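Local coordinates for serine protease inhibitor (Schistosoma haematobium, PDB 3STO), which probably inhibits serine proteases in the manner of the serpin family to which it belongs, at residues 62-67 and 314-318; 304-310 and 337-341. One frame throughout, in Å; residues are numbered along the deposited sequence.

Interaction 1: residues 62-67 and 314-318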
loop_
_atom_site.group_PDB
_atom_site.type_symbol
_atom_site.label_atom_id
_atom_site.label_comp_id
_atom_site.label_asym_id
_atom_site.label_seq_id
_atom_site.Cartn_x
_atom_site.Cartn_y
_atom_site.Cartn_z
ATOM N N ARG A 62 -16.570 14.268 -17.005
ATOM C CA ARG A 62 -15.744 13.199 -17.513
ATOM C C ARG A 62 -14.571 12.866 -16.537
ATOM O O ARG A 62 -14.078 11.733 -16.486
ATOM C CB ARG A 62 -15.234 13.619 -18.901
ATOM C CG ARG A 62 -14.587 12.496 -19.714
ATOM C CD ARG A 62 -14.529 12.865 -21.169
ATOM N NE ARG A 62 -13.212 12.611 -21.728
ATOM C CZ ARG A 62 -12.314 13.555 -21.975
ATOM N NH1 ARG A 62 -12.603 14.829 -21.719
ATOM N NH2 ARG A 62 -11.130 13.225 -22.483
ATOM N N THR A 63 -14.153 13.855 -15.754
ATOM C CA THR A 63 -13.171 13.652 -14.697
ATOM C C THR A 63 -13.667 12.652 -13.629
ATOM O O THR A 63 -12.973 11.706 -13.294
ATOM C CB THR A 63 -12.806 14.990 -14.040
ATOM O OG1 THR A 63 -12.382 15.909 -15.053
ATOM C CG2 THR A 63 -11.702 14.817 -13.021
ATOM N N GLY A 64 -14.874 12.844 -13.112
ATOM C CA GLY A 64 -15.420 11.897 -12.162
ATOM C C GLY A 64 -15.759 10.562 -12.809
ATOM O O GLY A 64 -15.681 9.508 -12.182
ATOM N N TYR A 65 -16.146 10.609 -14.072
ATOM C CA TYR A 65 -16.560 9.414 -14.786
ATOM C C TYR A 65 -15.390 8.460 -14.980
ATOM O O TYR A 65 -15.534 7.247 -14.794
ATOM C CB TYR A 65 -17.177 9.783 -16.134
ATOM C CG TYR A 65 -17.655 8.609 -16.964
ATOM C CD1 TYR A 65 -18.483 7.677 -16.429
ATOM C CD2 TYR A 65 -17.282 8.459 -18.285
ATOM C CE1 TYR A 65 -18.907 6.612 -17.139
ATOM C CE2 TYR A 65 -17.719 7.392 -19.024
ATOM C CZ TYR A 65 -18.542 6.463 -18.435
ATOM O OH TYR A 65 -19.015 5.354 -19.125
ATOM N N GLN A 66 -14.245 9.010 -15.376
ATOM C CA GLN A 66 -13.024 8.223 -15.537
ATOM C C GLN A 66 -12.623 7.493 -14.252
ATOM O O GLN A 66 -12.322 6.308 -14.274
ATOM C CB GLN A 66 -11.878 9.135 -15.985
ATOM C CG GLN A 66 -12.024 9.490 -17.431
ATOM C CD GLN A 66 -10.985 10.439 -17.912
ATOM O OE1 GLN A 66 -10.142 10.960 -17.140
ATOM N NE2 GLN A 66 -11.035 10.700 -19.214
ATOM N N ILE A 67 -12.631 8.233 -13.144
ATOM C CA ILE A 67 -12.444 7.684 -11.828
ATOM C C ILE A 67 -13.374 6.502 -11.566
ATOM O O ILE A 67 -12.929 5.452 -11.159
ATOM C CB ILE A 67 -12.609 8.773 -10.757
ATOM C CG1 ILE A 67 -11.496 9.816 -10.921
ATOM C CG2 ILE A 67 -12.577 8.163 -9.359
ATOM C CD1 ILE A 67 -11.474 10.884 -9.826
ATOM N N GLY A 314 -6.577 4.767 -16.920
ATOM C CA GLY A 314 -7.822 5.406 -17.325
ATOM C C GLY A 314 -8.159 6.740 -16.684
ATOM O O GLY A 314 -9.145 7.359 -17.039
ATOM N N VAL A 315 -7.347 7.192 -15.737
ATOM C CA VAL A 315 -7.617 8.453 -15.052
ATOM C C VAL A 315 -6.738 9.574 -15.608
ATOM O O VAL A 315 -5.576 9.737 -15.216
ATOM C CB VAL A 315 -7.427 8.314 -13.532
ATOM C CG1 VAL A 315 -7.681 9.665 -12.811
ATOM C CG2 VAL A 315 -8.325 7.198 -13.013
ATOM N N VAL A 316 -7.334 10.354 -16.504
ATOM C CA VAL A 316 -6.618 11.276 -17.371
ATOM C C VAL A 316 -7.004 12.728 -17.118
ATOM O O VAL A 316 -6.130 13.554 -16.790
ATOM C CB VAL A 316 -6.832 10.890 -18.871
ATOM C CG1 VAL A 316 -6.205 11.908 -19.789
ATOM C CG2 VAL A 316 -6.263 9.474 -19.137
ATOM N N ASP A 317 -8.302 13.043 -17.247
ATOM C CA ASP A 317 -8.738 14.453 -17.138
ATOM C C ASP A 317 -8.323 15.113 -15.844
ATOM O O ASP A 317 -8.079 16.307 -15.831
ATOM C CB ASP A 317 -10.241 14.595 -17.266
ATOM C CG ASP A 317 -10.739 14.295 -18.652
ATOM O OD1 ASP A 317 -9.937 13.798 -19.498
ATOM O OD2 ASP A 317 -11.949 14.557 -18.875
ATOM N N LEU A 318 -8.293 14.343 -14.753
ATOM C CA LEU A 318 -7.889 14.858 -13.445
ATOM C C LEU A 318 -6.534 15.595 -13.517
ATOM O O LEU A 318 -6.268 16.520 -12.744
ATOM C CB LEU A 318 -7.727 13.691 -12.470
ATOM C CG LEU A 318 -8.263 13.649 -11.044
ATOM C CD1 LEU A 318 -7.405 12.716 -10.234
ATOM C CD2 LEU A 318 -8.371 15.009 -10.374
HETATM O O HOH W 1 -13.300 16.442 -17.580
HETATM O O HOH W 2 -9.990 11.808 -14.455
#
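Gln66 sets its CG beside its own backbone N (chi1 -75°) and then runs straight out, which carries the amide from the helix to the turn at Val316 and Asp317. Arg62 has CG anti to its N and a bend at chi3, and this sets one face of the guanidinium against the oxygens of the Asp317 carboxylate. The amide oxygen of Gln66 takes two backbone N-H groups. Asp317 N lies 2.8 Å from Gln66 OE1, in the carbonyl plane and on a lone pair. Val316 N is 2.9 Å from Gln66 OE1, but it stands above that plane. The same oxygen also accepts from a water, which in turn donates to Thr63 O and accepts from Leu318 N. Gln66 NE2 gives a weak bond to Asp317 OD1 at 3.3 Å. Arg62 NH1 makes a salt bridge to Asp317 OD2 at 2.9 Å. OD2 lies well out of the guanidinium plane, so no N-H points at it and the pairing is one of charge. The guanidinium and carboxylate planes are 74° apart. A second water accepts from Thr63 OG1 and donates to Asp317 OD2. Thr63 OG1 is also bonded to Asp325 N. On the buried side, Ile67 CG1 touches Val315 CG1 at 4.3 Å, and Leu50 of helix 43-55 packs on both residues. Gly314, with positive phi, is the C-prime residue of a Schellman motif. Gln66 of helix 61-70 takes the Val316 and Asp317 N-H groups just past this motif, which ends helix 307-312 of the serpin fold.

Interaction 2: residues 304-310 and 337-341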
loop_
_atom_site.group_PDB
_atom_site.type_symbol
_atom_site.label_atom_id
_atom_site.label_comp_id
_atom_site.label_asym_id
_atom_site.label_seq_id
_atom_site.Cartn_x
_atom_site.Cartn_y
_atom_site.Cartn_z
ATOM N N LEU A 304 6.107 7.054 -4.239
ATOM C CA LEU A 304 5.682 6.783 -5.604
ATOM C C LEU A 304 4.964 7.987 -6.192
ATOM O O LEU A 304 4.127 8.620 -5.508
ATOM C CB LEU A 304 4.726 5.607 -5.622
ATOM C CG LEU A 304 5.267 4.221 -5.355
ATOM C CD1 LEU A 304 4.089 3.280 -5.404
ATOM C CD2 LEU A 304 6.307 3.879 -6.405
ATOM N N ASP A 305 5.298 8.292 -7.446
ATOM C CA ASP A 305 4.523 9.207 -8.291
ATOM C C ASP A 305 3.548 8.326 -9.033
ATOM O O ASP A 305 3.944 7.530 -9.881
ATOM C CB ASP A 305 5.430 9.937 -9.290
ATOM C CG ASP A 305 4.646 10.602 -10.446
ATOM O OD1 ASP A 305 3.412 10.839 -10.320
ATOM O OD2 ASP A 305 5.269 10.901 -11.496
ATOM N N LEU A 306 2.268 8.451 -8.710
ATOM C CA LEU A 306 1.272 7.583 -9.323
ATOM C C LEU A 306 0.592 8.158 -10.562
ATOM O O LEU A 306 -0.210 7.466 -11.224
ATOM C CB LEU A 306 0.237 7.181 -8.279
ATOM C CG LEU A 306 1.025 6.502 -7.171
ATOM C CD1 LEU A 306 0.239 6.453 -5.919
ATOM C CD2 LEU A 306 1.429 5.137 -7.648
ATOM N N VAL A 307 0.917 9.399 -10.906
ATOM C CA VAL A 307 0.210 10.036 -12.025
ATOM C C VAL A 307 0.287 9.230 -13.342
ATOM O O VAL A 307 -0.743 8.967 -13.943
ATOM C CB VAL A 307 0.614 11.519 -12.210
ATOM C CG1 VAL A 307 0.058 12.050 -13.521
ATOM C CG2 VAL A 307 0.137 12.347 -11.027
ATOM N N PRO A 308 1.509 8.788 -13.763
ATOM C CA PRO A 308 1.643 8.007 -15.009
ATOM C C PRO A 308 0.871 6.682 -14.995
ATOM O O PRO A 308 0.168 6.365 -15.962
ATOM C CB PRO A 308 3.151 7.757 -15.109
ATOM C CG PRO A 308 3.778 8.884 -14.305
ATOM C CD PRO A 308 2.828 9.114 -13.176
ATOM N N THR A 309 0.988 5.923 -13.911
ATOM C CA THR A 309 0.237 4.673 -13.778
ATOM C C THR A 309 -1.259 4.904 -13.833
ATOM O O THR A 309 -1.967 4.163 -14.510
ATOM C CB THR A 309 0.530 3.963 -12.424
ATOM O OG1 THR A 309 1.930 3.717 -12.295
ATOM C CG2 THR A 309 -0.230 2.649 -12.331
ATOM N N LEU A 310 -1.725 5.913 -13.090
ATOM C CA LEU A 310 -3.148 6.309 -13.103
ATOM C C LEU A 310 -3.648 6.781 -14.478
ATOM O O LEU A 310 -4.756 6.451 -14.882
ATOM C CB LEU A 310 -3.455 7.370 -12.029
ATOM C CG LEU A 310 -3.358 6.878 -10.579
ATOM C CD1 LEU A 310 -3.463 8.024 -9.616
ATOM C CD2 LEU A 310 -4.425 5.843 -10.289
ATOM N N VAL A 337 -4.910 18.243 -10.726
ATOM C CA VAL A 337 -3.943 17.635 -9.832
ATOM C C VAL A 337 -2.560 17.629 -10.477
ATOM O O VAL A 337 -2.388 17.068 -11.556
ATOM C CB VAL A 337 -4.387 16.219 -9.422
ATOM C CG1 VAL A 337 -3.231 15.476 -8.707
ATOM C CG2 VAL A 337 -5.617 16.307 -8.530
ATOM N N ASN A 338 -1.577 18.259 -9.833
ATOM C CA ASN A 338 -0.216 18.260 -10.371
ATOM C C ASN A 338 0.505 16.959 -10.016
ATOM O O ASN A 338 1.123 16.330 -10.877
ATOM C CB ASN A 338 0.592 19.433 -9.817
ATOM C CG ASN A 338 0.079 20.762 -10.276
ATOM O OD1 ASN A 338 -0.831 21.341 -9.662
ATOM N ND2 ASN A 338 0.657 21.266 -11.367
ATOM N N GLU A 339 0.432 16.564 -8.745
ATOM C CA GLU A 339 1.131 15.363 -8.270
ATOM C C GLU A 339 0.239 14.493 -7.378
ATOM O O GLU A 339 -0.589 14.987 -6.610
ATOM C CB GLU A 339 2.400 15.731 -7.505
ATOM C CG GLU A 339 3.229 16.821 -8.148
ATOM C CD GLU A 339 4.443 17.217 -7.307
ATOM O OE1 GLU A 339 5.102 16.317 -6.733
ATOM O OE2 GLU A 339 4.740 18.434 -7.218
ATOM N N PHE A 340 0.419 13.191 -7.502
ATOM C CA PHE A 340 -0.351 12.236 -6.760
ATOM C C PHE A 340 0.719 11.250 -6.272
ATOM O O PHE A 340 1.292 10.470 -7.030
ATOM C CB PHE A 340 -1.401 11.612 -7.677
ATOM C CG PHE A 340 -2.372 10.679 -6.988
ATOM C CD1 PHE A 340 -2.000 9.934 -5.903
ATOM C CD2 PHE A 340 -3.667 10.547 -7.448
ATOM C CE1 PHE A 340 -2.887 9.060 -5.291
ATOM C CE2 PHE A 340 -4.560 9.674 -6.833
ATOM C CZ PHE A 340 -4.154 8.927 -5.750
ATOM N N ILE A 341 1.011 11.340 -4.985
ATOM C CA ILE A 341 2.190 10.727 -4.425
ATOM C C ILE A 341 1.796 9.829 -3.280
ATOM O O ILE A 341 1.049 10.257 -2.399
ATOM C CB ILE A 341 3.206 11.804 -3.913
ATOM C CG1 ILE A 341 3.769 12.617 -5.081
ATOM C CG2 ILE A 341 4.379 11.163 -3.236
ATOM C CD1 ILE A 341 4.436 13.904 -4.637
#
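The Phe340 ring has Leu310 CD1 over one face, 3.7 Å from the ring centroid and 29° off the normal, a CH-pi contact. Leu306 CD1 comes to the ring obliquely, 4.1 Å from Phe340 CE1. The contact lies at the edge of beta-sheet A of the serpin fold, where strand 287-305 ends beside the antiparallel strand 339-348 and the chain turns into helix 307-312, the counterpart of serpin helix I. Phe340 has CG anti to its backbone N (chi1 -174°), which places the ring beside Leu306 and Leu310. Val307 adds its CG2 branch, 3.8 Å from Phe340 CB and close to the backbone at Phe340 N. Leu306, Leu310 and Phe340 all pack against helix 43-55, where Thr49 and Leu50 touch the Phe340 side chain, so the aromatic ring belongs to the layer between strand and helix.

Asp305 and Ile341 form a non-hydrogen-bonded pair, their side chains on the same face of the sheet. Beside this pair, Ile341 CA makes a CA-H...O contact of 3.1 Å with Leu304 O. One residue further along, Leu306 N donates to Phe340 O at 2.8 Å. This bond is nearly straight at hydrogen and oxygen alike. Through backbone hydrogen bonds, Glu339 and Ile341 pair with Leu188 of strand 186-197, which runs parallel to strand 339-348. Asp305 caps the start of the helix: Val307 N donates to Asp305 OD1 at 2.9 Å, meeting the oxygen from above the carboxylate plane.

How the interactions relate
After helices 18-30 and 43-55, the chain enters helix 61-70, which carries 62-67. It then runs 246 residues, largely strand and helix, before 314-318 returns to close interaction 1. On the way it passes 304-310, the first half of interaction 2. That contact closes a shorter loop of 26 residues when 337-341 arrives, after 314-318. The segments alternate, so the two contacts cross. Their centres lie about 13 Å apart, and they touch twice through probable backbone hydrogen bonds, Val315 N to Leu310 O and Leu318 O to Val337 N. Together they tie helix 61-70 to the loop that follows helix 307-312, and strand 287-305 with the start of that helix to strand 339-348, with helix 43-55 packed against both.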